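Local coordinates for protein shikimate dehydrogenase (NADP(+)) (PDB 3U62) that probably catalyses the reversible NADPH-linked reduction of 3-dehydroshikimate to shikimate, a step of the chorismate pathway that leads to the aromatic amino acids, at residues Tyr22-Met28 against Ile238-Phe244; Asn83-Arg87 against Asn232-Trp236; Ile200-Thr204 against Ile219-Leu223; Tyr226-Met230 against Val243-Val247. All blocks are in the same frame, centred on the assembly; numbering follows the deposited sequence.

Contact 1. Residues Tyr22-Met28 against Ile238-Phe244; sequences YFKRAGM and IYDEEVF
This contact packs the C-terminal end of helix 15-26, in the substrate-binding domain, against the loop and first turn of helix 241-248 near the end of the chain. CA atoms of Ala-26 and Val-243 lie 6.1 Å apart, those of Tyr-22 and Phe-244 6.6 Å. Tyr-22 (chi1 t) reaches across with its hydroxyl: OH donates to Ile-238 O (2.6 Å) and accepts from Asp-240 N (2.7 Å), satisfying two backbone groups that the loop leaves outside helical bonding. Branched Val-243 fills the space beside the helix, its CG1 3.6 Å from Tyr-22 CD1 and 3.9 Å from Ala-26 CB, where a small residue permits close approach. Phe-23 CE2 meets Ile-238 CD1 at 3.5 Å, and extended Met-28 brings CE to 3.5 Å from Ile-238 O. Each helix is capped here by a standard motif: Gly-27, with phi 75°, closes helix 15-26 in a Schellman motif, and Asp-240 is the N-cap of helix 241-248, its OD1 accepting from Val-243 N (3.2 Å).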
loop_
_atom_site.group_PDB
_atom_site.type_symbol
_atom_site.label_atom_id
_atom_site.label_comp_id
_atom_site.label_asym_id
_atom_site.label_seq_id
_atom_site.Cartn_x
_atom_site.Cartn_y
_atom_site.Cartn_z
ATOM N N TYR A 22 -13.986 6.885 13.886
ATOM C CA TYR A 22 -15.039 6.520 12.945
ATOM C C TYR A 22 -16.142 5.702 13.621
ATOM O O TYR A 22 -17.327 6.008 13.461
ATOM C CB TYR A 22 -14.446 5.758 11.753
ATOM C CG TYR A 22 -15.468 5.060 10.889
ATOM C CD1 TYR A 22 -16.122 5.741 9.865
ATOM C CD2 TYR A 22 -15.779 3.716 11.095
ATOM C CE1 TYR A 22 -17.065 5.103 9.072
ATOM C CE2 TYR A 22 -16.719 3.070 10.309
ATOM C CZ TYR A 22 -17.356 3.769 9.300
ATOM O OH TYR A 22 -18.287 3.138 8.513
ATOM N N PHE A 23 -15.750 4.670 14.369
ATOM C CA PHE A 23 -16.712 3.833 15.087
ATOM C C PHE A 23 -17.531 4.649 16.084
ATOM O O PHE A 23 -18.749 4.480 16.170
ATOM C CB PHE A 23 -16.028 2.663 15.807
ATOM C CG PHE A 23 -15.365 1.668 14.888
ATOM C CD1 PHE A 23 -14.166 1.063 15.258
ATOM C CD2 PHE A 23 -15.932 1.332 13.660
ATOM C CE1 PHE A 23 -13.541 0.141 14.423
ATOM C CE2 PHE A 23 -15.310 0.416 12.816
ATOM C CZ PHE A 23 -14.115 -0.183 13.199
ATOM N N LYS A 24 -16.860 5.530 16.827
ATOM C CA LYS A 24 -17.526 6.373 17.817
ATOM C C LYS A 24 -18.525 7.331 17.169
ATOM O O LYS A 24 -19.652 7.474 17.649
ATOM C CB LYS A 24 -16.512 7.146 18.668
ATOM C CG LYS A 24 -17.129 7.847 19.875
ATOM C CD LYS A 24 -16.096 8.625 20.674
ATOM C CE LYS A 24 -16.761 9.474 21.748
ATOM N NZ LYS A 24 -15.758 10.145 22.629
ATOM N N ARG A 25 -18.107 7.978 16.081
ATOM C CA ARG A 25 -18.965 8.911 15.349
ATOM C C ARG A 25 -20.176 8.207 14.724
ATOM O O ARG A 25 -21.258 8.791 14.625
ATOM C CB ARG A 25 -18.143 9.658 14.289
ATOM C CG ARG A 25 -18.913 10.655 13.426
ATOM C CD ARG A 25 -19.486 11.814 14.230
ATOM N NE ARG A 25 -20.333 12.664 13.396
ATOM C CZ ARG A 25 -21.610 12.415 13.111
ATOM N NH1 ARG A 25 -22.218 11.337 13.596
ATOM N NH2 ARG A 25 -22.286 13.252 12.338
ATOM N N ALA A 26 -19.990 6.951 14.321
ATOM C CA ALA A 26 -21.063 6.163 13.713
ATOM C C ALA A 26 -21.991 5.510 14.743
ATOM O O ALA A 26 -23.024 4.938 14.379
ATOM C CB ALA A 26 -20.483 5.113 12.770
ATOM N N GLY A 27 -21.629 5.602 16.023
ATOM C CA GLY A 27 -22.412 4.998 17.101
ATOM C C GLY A 27 -22.250 3.490 17.174
ATOM O O GLY A 27 -23.121 2.787 17.695
ATOM N N MET A 28 -21.128 3.001 16.652
ATOM C CA MET A 28 -20.818 1.574 16.626
ATOM C C MET A 28 -20.012 1.165 17.850
ATOM O O MET A 28 -19.314 1.989 18.449
ATOM C CB MET A 28 -20.039 1.225 15.357
ATOM C CG MET A 28 -20.841 1.358 14.075
ATOM S SD MET A 28 -19.796 1.202 12.617
ATOM C CE MET A 28 -21.012 1.434 11.317
ATOM N N ILE A 238 -19.389 -2.777 7.763
ATOM C CA ILE A 238 -19.570 -1.677 8.713
ATOM C C ILE A 238 -19.253 -0.314 8.091
ATOM O O ILE A 238 -18.754 0.593 8.765
ATOM C CB ILE A 238 -18.736 -1.901 10.007
ATOM C CG1 ILE A 238 -17.257 -2.160 9.668
ATOM C CG2 ILE A 238 -19.335 -3.041 10.828
ATOM C CD1 ILE A 238 -16.341 -2.301 10.870
ATOM N N TYR A 239 -19.561 -0.177 6.804
ATOM C CA TYR A 239 -19.286 1.052 6.071
ATOM C C TYR A 239 -20.471 2.017 6.090
ATOM O O TYR A 239 -21.575 1.686 5.652
ATOM C CB TYR A 239 -18.858 0.742 4.632
ATOM C CG TYR A 239 -18.596 1.970 3.787
ATOM C CD1 TYR A 239 -17.535 2.829 4.078
ATOM C CD2 TYR A 239 -19.405 2.268 2.691
ATOM C CE1 TYR A 239 -17.292 3.957 3.301
ATOM C CE2 TYR A 239 -19.170 3.393 1.907
ATOM C CZ TYR A 239 -18.112 4.232 2.218
ATOM O OH TYR A 239 -17.873 5.346 1.447
ATOM N N ASP A 240 -20.212 3.215 6.613
ATOM C CA ASP A 240 -21.168 4.314 6.646
ATOM C C ASP A 240 -20.523 5.443 5.852
ATOM O O ASP A 240 -19.551 6.051 6.310
ATOM C CB ASP A 240 -21.424 4.734 8.099
ATOM C CG ASP A 240 -22.502 5.804 8.234
ATOM O OD1 ASP A 240 -22.433 6.839 7.534
ATOM O OD2 ASP A 240 -23.419 5.615 9.061
ATOM N N GLU A 241 -21.052 5.706 4.660
ATOM C CA GLU A 241 -20.422 6.630 3.709
ATOM C C GLU A 241 -20.215 8.039 4.261
ATOM O O GLU A 241 -19.131 8.609 4.115
ATOM C CB GLU A 241 -21.215 6.679 2.396
ATOM C CG GLU A 241 -20.524 7.458 1.274
ATOM C CD GLU A 241 -21.318 7.469 -0.021
ATOM O OE1 GLU A 241 -22.550 7.682 0.027
ATOM O OE2 GLU A 241 -20.708 7.272 -1.092
ATOM N N GLU A 242 -21.248 8.593 4.891
ATOM C CA GLU A 242 -21.188 9.961 5.400
ATOM C C GLU A 242 -20.216 10.106 6.565
ATOM O O GLU A 242 -19.442 11.065 6.613
ATOM C CB GLU A 242 -22.583 10.450 5.792
ATOM C CG GLU A 242 -23.519 10.646 4.605
ATOM C CD GLU A 242 -24.962 10.858 5.018
ATOM O OE1 GLU A 242 -25.205 11.285 6.169
ATOM O OE2 GLU A 242 -25.860 10.599 4.189
ATOM N N VAL A 243 -20.257 9.155 7.494
ATOM C CA VAL A 243 -19.346 9.159 8.638
ATOM C C VAL A 243 -17.907 8.927 8.171
ATOM O O VAL A 243 -16.976 9.551 8.691
ATOM C CB VAL A 243 -19.764 8.120 9.716
ATOM C CG1 VAL A 243 -18.739 8.044 10.842
ATOM C CG2 VAL A 243 -21.136 8.465 10.284
ATOM N N PHE A 244 -17.731 8.048 7.186
ATOM C CA PHE A 244 -16.407 7.786 6.632
ATOM C C PHE A 244 -15.781 9.045 6.040
ATOM O O PHE A 244 -14.623 9.355 6.322
ATOM C CB PHE A 244 -16.439 6.676 5.579
ATOM C CG PHE A 244 -15.082 6.316 5.053
ATOM C CD1 PHE A 244 -14.256 5.462 5.772
ATOM C CD2 PHE A 244 -14.613 6.850 3.857
ATOM C CE1 PHE A 244 -12.992 5.127 5.303
ATOM C CE2 PHE A 244 -13.346 6.524 3.378
ATOM C CZ PHE A 244 -12.534 5.663 4.108
#

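Contact 2. Residues Asn83-Arg87 against Asn232-Trp236; sequences NCVFR and NLKIW
At the apolar centre, the ring of Phe-86 (chi1 t) receives Trp-236 CA over one face, a CH-pi contact 4.2 Å from the ring centroid and only 6° off its normal. Phe-86 CD1 also touches Trp-236 CD1 at 3.4 Å; the phenyl and the five-membered indole ring meet obliquely, planes at 55° and centroids 5.0 Å apart. Residues 84-86 are extended, so Cys-84 and Phe-86 point toward the helix end while Val-85 points away. CA atoms pair Cys-84 with Asn-232 (6.5 Å) and Phe-86 with Trp-236 (6.6 Å). Compact Cys-84 fits beside the Trp-236 indole (chi1 m, chi2 -27°), SG 4.2 Å from the centroid of its five-membered ring in an oblique sulfur-aromatic contact. Tryptophan suits this place because it also carries a donor: Trp-236 NE1 donates to Val-85 O (3.1 Å, 155°). At the polar edge Asn-232 OD1 lies 3.4 Å from Cys-84 CB and takes a hydrogen bond from Thr-93, while Asn-83, a predicted shikimate ligand, forms a classic beta bulge with Cys-84 opposite Tyr-91. The end of helix 222-235 thus lies against the mixed sheet at strand 84-86, with strand 55-58 alongside and Tyr-19 of helix 15-26 touching Trp-236.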
loop_
_atom_site.group_PDB
_atom_site.type_symbol
_atom_site.label_atom_id
_atom_site.label_comp_id
_atom_site.label_asym_id
_atom_site.label_seq_id
_atom_site.Cartn_x
_atom_site.Cartn_y
_atom_site.Cartn_z
ATOM N N ASN A 83 -3.841 -7.868 3.051
ATOM C CA ASN A 83 -3.779 -6.748 3.991
ATOM C C ASN A 83 -5.068 -6.550 4.785
ATOM O O ASN A 83 -5.136 -5.681 5.653
ATOM C CB ASN A 83 -3.394 -5.446 3.280
ATOM C CG ASN A 83 -4.546 -4.845 2.499
ATOM O OD1 ASN A 83 -5.234 -5.541 1.753
ATOM N ND2 ASN A 83 -4.758 -3.543 2.663
ATOM N N CYS A 84 -6.088 -7.346 4.473
ATOM C CA CYS A 84 -7.370 -7.260 5.160
ATOM C C CYS A 84 -7.938 -8.653 5.388
ATOM O O CYS A 84 -8.174 -9.403 4.437
ATOM C CB CYS A 84 -8.357 -6.402 4.361
ATOM S SG CYS A 84 -9.988 -6.204 5.137
ATOM N N VAL A 85 -8.146 -8.991 6.655
ATOM C CA VAL A 85 -8.699 -10.285 7.034
ATOM C C VAL A 85 -10.049 -10.092 7.709
ATOM O O VAL A 85 -10.241 -9.141 8.468
ATOM C CB VAL A 85 -7.738 -11.067 7.969
ATOM C CG1 VAL A 85 -8.383 -12.351 8.484
ATOM C CG2 VAL A 85 -6.438 -11.389 7.247
ATOM N N PHE A 86 -10.984 -10.988 7.407
ATOM C CA PHE A 86 -12.265 -11.031 8.096
ATOM C C PHE A 86 -12.717 -12.474 8.280
ATOM O O PHE A 86 -13.020 -13.171 7.307
ATOM C CB PHE A 86 -13.325 -10.216 7.346
ATOM C CG PHE A 86 -14.599 -9.997 8.125
ATOM C CD1 PHE A 86 -14.565 -9.547 9.444
ATOM C CD2 PHE A 86 -15.838 -10.215 7.527
ATOM C CE1 PHE A 86 -15.741 -9.338 10.160
ATOM C CE2 PHE A 86 -17.020 -10.006 8.234
ATOM C CZ PHE A 86 -16.971 -9.566 9.553
ATOM N N ARG A 87 -12.739 -12.908 9.539
ATOM C CA ARG A 87 -13.238 -14.229 9.932
ATOM C C ARG A 87 -12.727 -15.371 9.053
ATOM O O ARG A 87 -13.507 -16.120 8.455
ATOM C CB ARG A 87 -14.766 -14.211 10.048
ATOM C CG ARG A 87 -15.219 -13.323 11.186
ATOM C CD ARG A 87 -16.712 -13.133 11.266
ATOM N NE ARG A 87 -17.030 -12.430 12.506
ATOM C CZ ARG A 87 -18.132 -11.722 12.725
ATOM N NH1 ARG A 87 -19.062 -11.601 11.785
ATOM N NH2 ARG A 87 -18.301 -11.128 13.897
ATOM N N ASN A 232 -11.917 -1.868 3.229
ATOM C CA ASN A 232 -11.862 -2.661 4.462
ATOM C C ASN A 232 -13.197 -2.662 5.189
ATOM O O ASN A 232 -13.701 -3.716 5.584
ATOM C CB ASN A 232 -10.795 -2.120 5.422
ATOM C CG ASN A 232 -9.382 -2.261 4.887
ATOM O OD1 ASN A 232 -9.113 -3.057 3.987
ATOM N ND2 ASN A 232 -8.465 -1.486 5.452
ATOM N N LEU A 233 -13.761 -1.467 5.360
ATOM C CA LEU A 233 -15.019 -1.292 6.078
ATOM C C LEU A 233 -16.195 -1.924 5.342
ATOM O O LEU A 233 -17.129 -2.424 5.978
ATOM C CB LEU A 233 -15.287 0.190 6.360
ATOM C CG LEU A 233 -14.345 0.889 7.349
ATOM C CD1 LEU A 233 -14.531 2.388 7.286
ATOM C CD2 LEU A 233 -14.545 0.388 8.780
ATOM N N LYS A 234 -16.148 -1.906 4.010
ATOM C CA LYS A 234 -17.165 -2.568 3.194
ATOM C C LYS A 234 -17.103 -4.087 3.368
ATOM O O LYS A 234 -18.139 -4.743 3.514
ATOM C CB LYS A 234 -17.020 -2.191 1.717
ATOM C CG LYS A 234 -17.447 -0.769 1.386
ATOM C CD LYS A 234 -17.293 -0.486 -0.099
ATOM C CE LYS A 234 -17.669 0.947 -0.435
ATOM N NZ LYS A 234 -17.614 1.206 -1.902
ATOM N N ILE A 235 -15.885 -4.630 3.353
ATOM C CA ILE A 235 -15.659 -6.059 3.585
ATOM C C ILE A 235 -16.144 -6.472 4.979
ATOM O O ILE A 235 -16.778 -7.519 5.138
ATOM C CB ILE A 235 -14.168 -6.441 3.371
ATOM C CG1 ILE A 235 -13.829 -6.394 1.877
ATOM C CG2 ILE A 235 -13.863 -7.829 3.942
ATOM C CD1 ILE A 235 -12.348 -6.465 1.562
ATOM N N TRP A 236 -15.866 -5.629 5.970
ATOM C CA TRP A 236 -16.261 -5.892 7.353
ATOM C C TRP A 236 -17.754 -5.648 7.616
ATOM O O TRP A 236 -18.255 -5.943 8.706
ATOM C CB TRP A 236 -15.388 -5.079 8.319
ATOM C CG TRP A 236 -13.930 -5.479 8.309
ATOM C CD1 TRP A 236 -13.419 -6.708 7.997
ATOM C CD2 TRP A 236 -12.803 -4.655 8.649
ATOM N NE1 TRP A 236 -12.050 -6.701 8.110
ATOM C CE2 TRP A 236 -11.645 -5.456 8.513
ATOM C CE3 TRP A 236 -12.660 -3.321 9.061
ATOM C CZ2 TRP A 236 -10.358 -4.966 8.766
ATOM C CZ3 TRP A 236 -11.378 -2.834 9.312
ATOM C CH2 TRP A 236 -10.245 -3.658 9.163
#

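Contact 3. Residues Ile200-Thr204 against Ile219-Leu223; sequences IYFDT and IKGNL
A salt bridge from Lys-220 NZ to Asp-203 OD1 (3.2 Å) and a backbone hydrogen bond from Gly-221 N to Ile-200 O (2.9 Å, 153°) join two loops at the C-terminal ends of two strands of the parallel, Rossmann-type sheet, one following strand 195-198 and the other following strand 217-219. Asp-203 is shared, since its OD2 pairs with Arg-211 of helix 205-213, the helix that connects the two strands. One water links the same ammonium to the backbone, donating to Tyr-201 O (2.8 Å) and accepting from Lys-220 NZ (2.9 Å). Lysine suits the position because its long chain (chi1 m, chi3 m) can run along the 200-204 backbone, CD lying 3.9 Å from Phe-202 C, before presenting its charge.

By CA atoms the backbones are nearest at Tyr-201 and Gly-221, 4.1 Å apart. Gly-221 has ordinary angles (-76°/0°), so it is space that demands its lack of a side chain: a CB would sit 2.9 Å from Ile-200 C. Tyr-201 and Gly-221 are predicted to bind shikimate and NADP(+) respectively, so this junction probably brings substrate and cofactor elements together, as expected of the interdomain cleft of a shikimate dehydrogenase. Outward, Asn-222 opens helix 222-235 and bonds Val-251 O through ND2. Tyr-201 (chi1 t) packs along it, with CE2 3.9 Å from Asn-222 CB.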
loop_
_atom_site.group_PDB
_atom_site.type_symbol
_atom_site.label_atom_id
_atom_site.label_comp_id
_atom_site.label_asym_id
_atom_site.label_seq_id
_atom_site.Cartn_x
_atom_site.Cartn_y
_atom_site.Cartn_z
ATOM N N ILE A 200 4.010 6.033 0.681
ATOM C CA ILE A 200 4.229 6.603 2.006
ATOM C C ILE A 200 3.263 7.761 2.234
ATOM O O ILE A 200 3.097 8.640 1.382
ATOM C CB ILE A 200 5.703 7.020 2.233
ATOM C CG1 ILE A 200 6.613 5.792 2.112
ATOM C CG2 ILE A 200 5.881 7.675 3.607
ATOM C CD1 ILE A 200 8.082 6.108 1.893
ATOM N N TYR A 201 2.627 7.721 3.399
ATOM C CA TYR A 201 1.511 8.582 3.753
ATOM C C TYR A 201 1.865 10.075 3.804
ATOM O O TYR A 201 1.055 10.924 3.428
ATOM C CB TYR A 201 0.939 8.099 5.093
ATOM C CG TYR A 201 -0.173 8.950 5.641
ATOM C CD1 TYR A 201 0.101 9.991 6.528
ATOM C CD2 TYR A 201 -1.497 8.724 5.271
ATOM C CE1 TYR A 201 -0.913 10.788 7.033
ATOM C CE2 TYR A 201 -2.524 9.521 5.770
ATOM C CZ TYR A 201 -2.221 10.547 6.654
ATOM O OH TYR A 201 -3.219 11.344 7.164
ATOM N N PHE A 202 3.078 10.377 4.264
ATOM C CA PHE A 202 3.529 11.755 4.489
ATOM C C PHE A 202 4.590 12.178 3.469
ATOM O O PHE A 202 5.086 11.347 2.704
ATOM C CB PHE A 202 4.063 11.911 5.923
ATOM C CG PHE A 202 4.976 10.791 6.368
ATOM C CD1 PHE A 202 6.335 10.815 6.061
ATOM C CD2 PHE A 202 4.479 9.720 7.109
ATOM C CE1 PHE A 202 7.182 9.785 6.473
ATOM C CE2 PHE A 202 5.318 8.685 7.526
ATOM C CZ PHE A 202 6.672 8.720 7.208
ATOM N N ASP A 203 4.925 13.470 3.465
ATOM C CA ASP A 203 5.940 14.016 2.561
ATOM C C ASP A 203 7.266 13.281 2.685
ATOM O O ASP A 203 7.802 13.109 3.786
ATOM C CB ASP A 203 6.162 15.511 2.818
ATOM C CG ASP A 203 5.101 16.391 2.177
ATOM O OD1 ASP A 203 4.172 15.871 1.523
ATOM O OD2 ASP A 203 5.201 17.627 2.334
ATOM N N THR A 204 7.773 12.834 1.543
ATOM C CA THR A 204 9.082 12.207 1.453
ATOM C C THR A 204 9.977 13.098 0.602
ATOM O O THR A 204 9.472 13.961 -0.123
ATOM C CB THR A 204 8.992 10.816 0.792
ATOM O OG1 THR A 204 8.394 10.938 -0.507
ATOM C CG2 THR A 204 8.157 9.870 1.638
ATOM N N ILE A 219 1.326 12.352 -6.100
ATOM C CA ILE A 219 0.352 11.734 -5.212
ATOM C C ILE A 219 1.056 10.961 -4.098
ATOM O O ILE A 219 1.821 10.032 -4.363
ATOM C CB ILE A 219 -0.623 10.810 -6.000
ATOM C CG1 ILE A 219 -1.368 11.615 -7.076
ATOM C CG2 ILE A 219 -1.614 10.133 -5.056
ATOM C CD1 ILE A 219 -2.019 10.766 -8.180
ATOM N N LYS A 220 0.802 11.366 -2.854
ATOM C CA LYS A 220 1.309 10.649 -1.682
ATOM C C LYS A 220 0.359 9.514 -1.312
ATOM O O LYS A 220 -0.680 9.329 -1.950
ATOM C CB LYS A 220 1.473 11.581 -0.478
ATOM C CG LYS A 220 2.283 12.843 -0.717
ATOM C CD LYS A 220 2.437 13.633 0.581
ATOM C CE LYS A 220 1.103 14.190 1.085
ATOM N NZ LYS A 220 1.258 14.892 2.389
ATOM N N GLY A 221 0.711 8.770 -0.268
ATOM C CA GLY A 221 -0.034 7.575 0.119
ATOM C C GLY A 221 -1.362 7.795 0.821
ATOM O O GLY A 221 -2.038 6.826 1.174
ATOM N N ASN A 222 -1.743 9.056 1.024
ATOM C CA ASN A 222 -2.971 9.375 1.756
ATOM C C ASN A 222 -4.263 8.961 1.042
ATOM O O ASN A 222 -5.205 8.502 1.695
ATOM C CB ASN A 222 -3.014 10.852 2.167
ATOM C CG ASN A 222 -2.954 11.799 0.982
ATOM O OD1 ASN A 222 -2.330 11.509 -0.041
ATOM N ND2 ASN A 222 -3.602 12.952 1.118
ATOM N N LEU A 223 -4.311 9.126 -0.281
ATOM C CA LEU A 223 -5.475 8.698 -1.067
ATOM C C LEU A 223 -5.615 7.178 -1.085
ATOM O O LEU A 223 -6.718 6.651 -0.919
ATOM C CB LEU A 223 -5.406 9.238 -2.501
ATOM C CG LEU A 223 -5.929 10.650 -2.791
ATOM C CD1 LEU A 223 -5.491 11.088 -4.183
ATOM C CD2 LEU A 223 -7.453 10.724 -2.663
HETATM O O HOH W 1 0.147 13.304 4.608
#

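Contact 4. Residues Tyr226-Met230 against Val243-Val247; sequences YYQAM and VFKEV
Val-243 begins the segment turned out of reach of 226-230, so the meeting starts one residue later. Phe-244, its CA 7.5 Å from that of Met-230, points toward the facing helix and in its t rotamer (chi2 81°) drives the ring between Tyr-226, Ala-229 and Met-230. Phe-244 CZ comes within 3.1 Å of Tyr-226 O, which meets the ring near its plane. Phe-244 CE2 lies over one face of the Tyr-226 ring, 3.5 Å from Tyr-226 CZ; the two rings are oblique, planes at 54° and centroids 4.8 Å apart. Ala-229 is small enough to admit the ring, its CB 4.0 Å from Phe-244 CE1, and Met-230 CB closes in at 3.7 Å from Phe-244 CZ. These helices, 222-235 and 241-248, are consecutive in the chain and form a nearly antiparallel helix pair, crossing at 149° with the axes of the short segments 11.5 Å apart, a wide spacing that a large aromatic is suited to bridge. Lys-245 follows at the solvent edge: its CG lies 3.6 Å from Tyr-226 OH, and its extended chain then leads away. Glu-246 turns from the partner helix and pairs with Arg-25 of helix 15-26.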
loop_
_atom_site.group_PDB
_atom_site.type_symbol
_atom_site.label_atom_id
_atom_site.label_comp_id
_atom_site.label_asym_id
_atom_site.label_seq_id
_atom_site.Cartn_x
_atom_site.Cartn_y
_atom_site.Cartn_z
ATOM N N TYR A 226 -6.890 6.147 2.281
ATOM C CA TYR A 226 -8.305 6.501 2.354
ATOM C C TYR A 226 -9.178 5.439 1.692
ATOM O O TYR A 226 -10.142 4.961 2.295
ATOM C CB TYR A 226 -8.519 7.868 1.692
ATOM C CG TYR A 226 -9.937 8.403 1.693
ATOM C CD1 TYR A 226 -10.428 9.134 2.775
ATOM C CD2 TYR A 226 -10.775 8.218 0.591
ATOM C CE1 TYR A 226 -11.724 9.643 2.774
ATOM C CE2 TYR A 226 -12.073 8.721 0.578
ATOM C CZ TYR A 226 -12.540 9.434 1.671
ATOM O OH TYR A 226 -13.822 9.934 1.664
ATOM N N TYR A 227 -8.828 5.062 0.466
ATOM C CA TYR A 227 -9.655 4.138 -0.302
ATOM C C TYR A 227 -9.518 2.672 0.109
ATOM O O TYR A 227 -10.480 1.910 -0.022
ATOM C CB TYR A 227 -9.434 4.320 -1.803
ATOM C CG TYR A 227 -10.040 5.593 -2.355
ATOM C CD1 TYR A 227 -9.235 6.591 -2.903
ATOM C CD2 TYR A 227 -11.421 5.800 -2.332
ATOM C CE1 TYR A 227 -9.784 7.761 -3.415
ATOM C CE2 TYR A 227 -11.984 6.966 -2.839
ATOM C CZ TYR A 227 -11.160 7.941 -3.382
ATOM O OH TYR A 227 -11.711 9.096 -3.882
ATOM N N GLN A 228 -8.346 2.271 0.602
ATOM C CA GLN A 228 -8.206 0.915 1.149
ATOM C C GLN A 228 -9.011 0.766 2.440
ATOM O O GLN A 228 -9.610 -0.282 2.679
ATOM C CB GLN A 228 -6.736 0.476 1.314
ATOM C CG GLN A 228 -5.901 1.227 2.353
ATOM C CD GLN A 228 -6.024 0.664 3.764
ATOM O OE1 GLN A 228 -6.075 -0.550 3.967
ATOM N NE2 GLN A 228 -6.058 1.557 4.749
ATOM N N ALA A 229 -9.033 1.825 3.250
ATOM C CA ALA A 229 -9.827 1.857 4.479
ATOM C C ALA A 229 -11.317 1.734 4.176
ATOM O O ALA A 229 -12.039 1.020 4.874
ATOM C CB ALA A 229 -9.546 3.129 5.264
ATOM N N MET A 230 -11.762 2.435 3.134
ATOM C CA MET A 230 -13.139 2.350 2.654
ATOM C C MET A 230 -13.499 0.912 2.287
ATOM O O MET A 230 -14.547 0.404 2.697
ATOM C CB MET A 230 -13.334 3.271 1.447
ATOM C CG MET A 230 -14.720 3.206 0.809
ATOM S SD MET A 230 -14.852 4.182 -0.701
ATOM C CE MET A 230 -14.777 5.849 -0.045
ATOM N N VAL A 243 -20.257 9.155 7.494
ATOM C CA VAL A 243 -19.346 9.159 8.638
ATOM C C VAL A 243 -17.907 8.927 8.171
ATOM O O VAL A 243 -16.976 9.551 8.691
ATOM C CB VAL A 243 -19.764 8.120 9.716
ATOM C CG1 VAL A 243 -18.739 8.044 10.842
ATOM C CG2 VAL A 243 -21.136 8.465 10.284
ATOM N N PHE A 244 -17.731 8.048 7.186
ATOM C CA PHE A 244 -16.407 7.786 6.632
ATOM C C PHE A 244 -15.781 9.045 6.040
ATOM O O PHE A 244 -14.623 9.355 6.322
ATOM C CB PHE A 244 -16.439 6.676 5.579
ATOM C CG PHE A 244 -15.082 6.316 5.053
ATOM C CD1 PHE A 244 -14.256 5.462 5.772
ATOM C CD2 PHE A 244 -14.613 6.850 3.857
ATOM C CE1 PHE A 244 -12.992 5.127 5.303
ATOM C CE2 PHE A 244 -13.346 6.524 3.378
ATOM C CZ PHE A 244 -12.534 5.663 4.108
ATOM N N LYS A 245 -16.549 9.761 5.221
ATOM C CA LYS A 245 -16.077 10.993 4.593
ATOM C C LYS A 245 -15.729 12.062 5.626
ATOM O O LYS A 245 -14.750 12.797 5.459
ATOM C CB LYS A 245 -17.113 11.531 3.603
ATOM C CG LYS A 245 -17.230 10.717 2.326
ATOM C CD LYS A 245 -18.289 11.292 1.408
ATOM C CE LYS A 245 -18.433 10.454 0.150
ATOM N NZ LYS A 245 -19.473 11.007 -0.764
ATOM N N GLU A 246 -16.528 12.140 6.687
ATOM C CA GLU A 246 -16.291 13.105 7.755
ATOM C C GLU A 246 -15.007 12.797 8.530
ATOM O O GLU A 246 -14.187 13.690 8.752
ATOM C CB GLU A 246 -17.488 13.151 8.705
ATOM C CG GLU A 246 -17.397 14.228 9.776
ATOM C CD GLU A 246 -18.626 14.277 10.657
ATOM O OE1 GLU A 246 -18.483 14.114 11.887
ATOM O OE2 GLU A 246 -19.740 14.471 10.123
ATOM N N VAL A 247 -14.838 11.539 8.931
ATOM C CA VAL A 247 -13.718 11.146 9.788
ATOM C C VAL A 247 -12.435 10.894 8.991
ATOM O O VAL A 247 -11.399 11.496 9.277
ATOM C CB VAL A 247 -14.073 9.925 10.684
ATOM C CG1 VAL A 247 -12.853 9.434 11.460
ATOM C CG2 VAL A 247 -15.203 10.277 11.647
#

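Contacts 2 and 4 are buried, built on aromatic rings; contacts 1 and 3 are partly buried and rely more on polar bonds. Helix 222-235 runs through three: its start belongs to contact 3, its middle to contact 4 and its end to contact 2. Contacts 1 and 4 share Val-243, which packs on helix 15-26, and Phe-244, which points chiefly into helix 222-235 and also touches Tyr-22; the Arg-25 to Glu-246 salt bridge ties them at the surface. Leu-233 touches Tyr-22 and Phe-244, so contacts 1, 2 and 4 form one packed region. Contact 3 meets contact 4 only along the chain, touches neither of the others, and alone has a salt bridge between its segments.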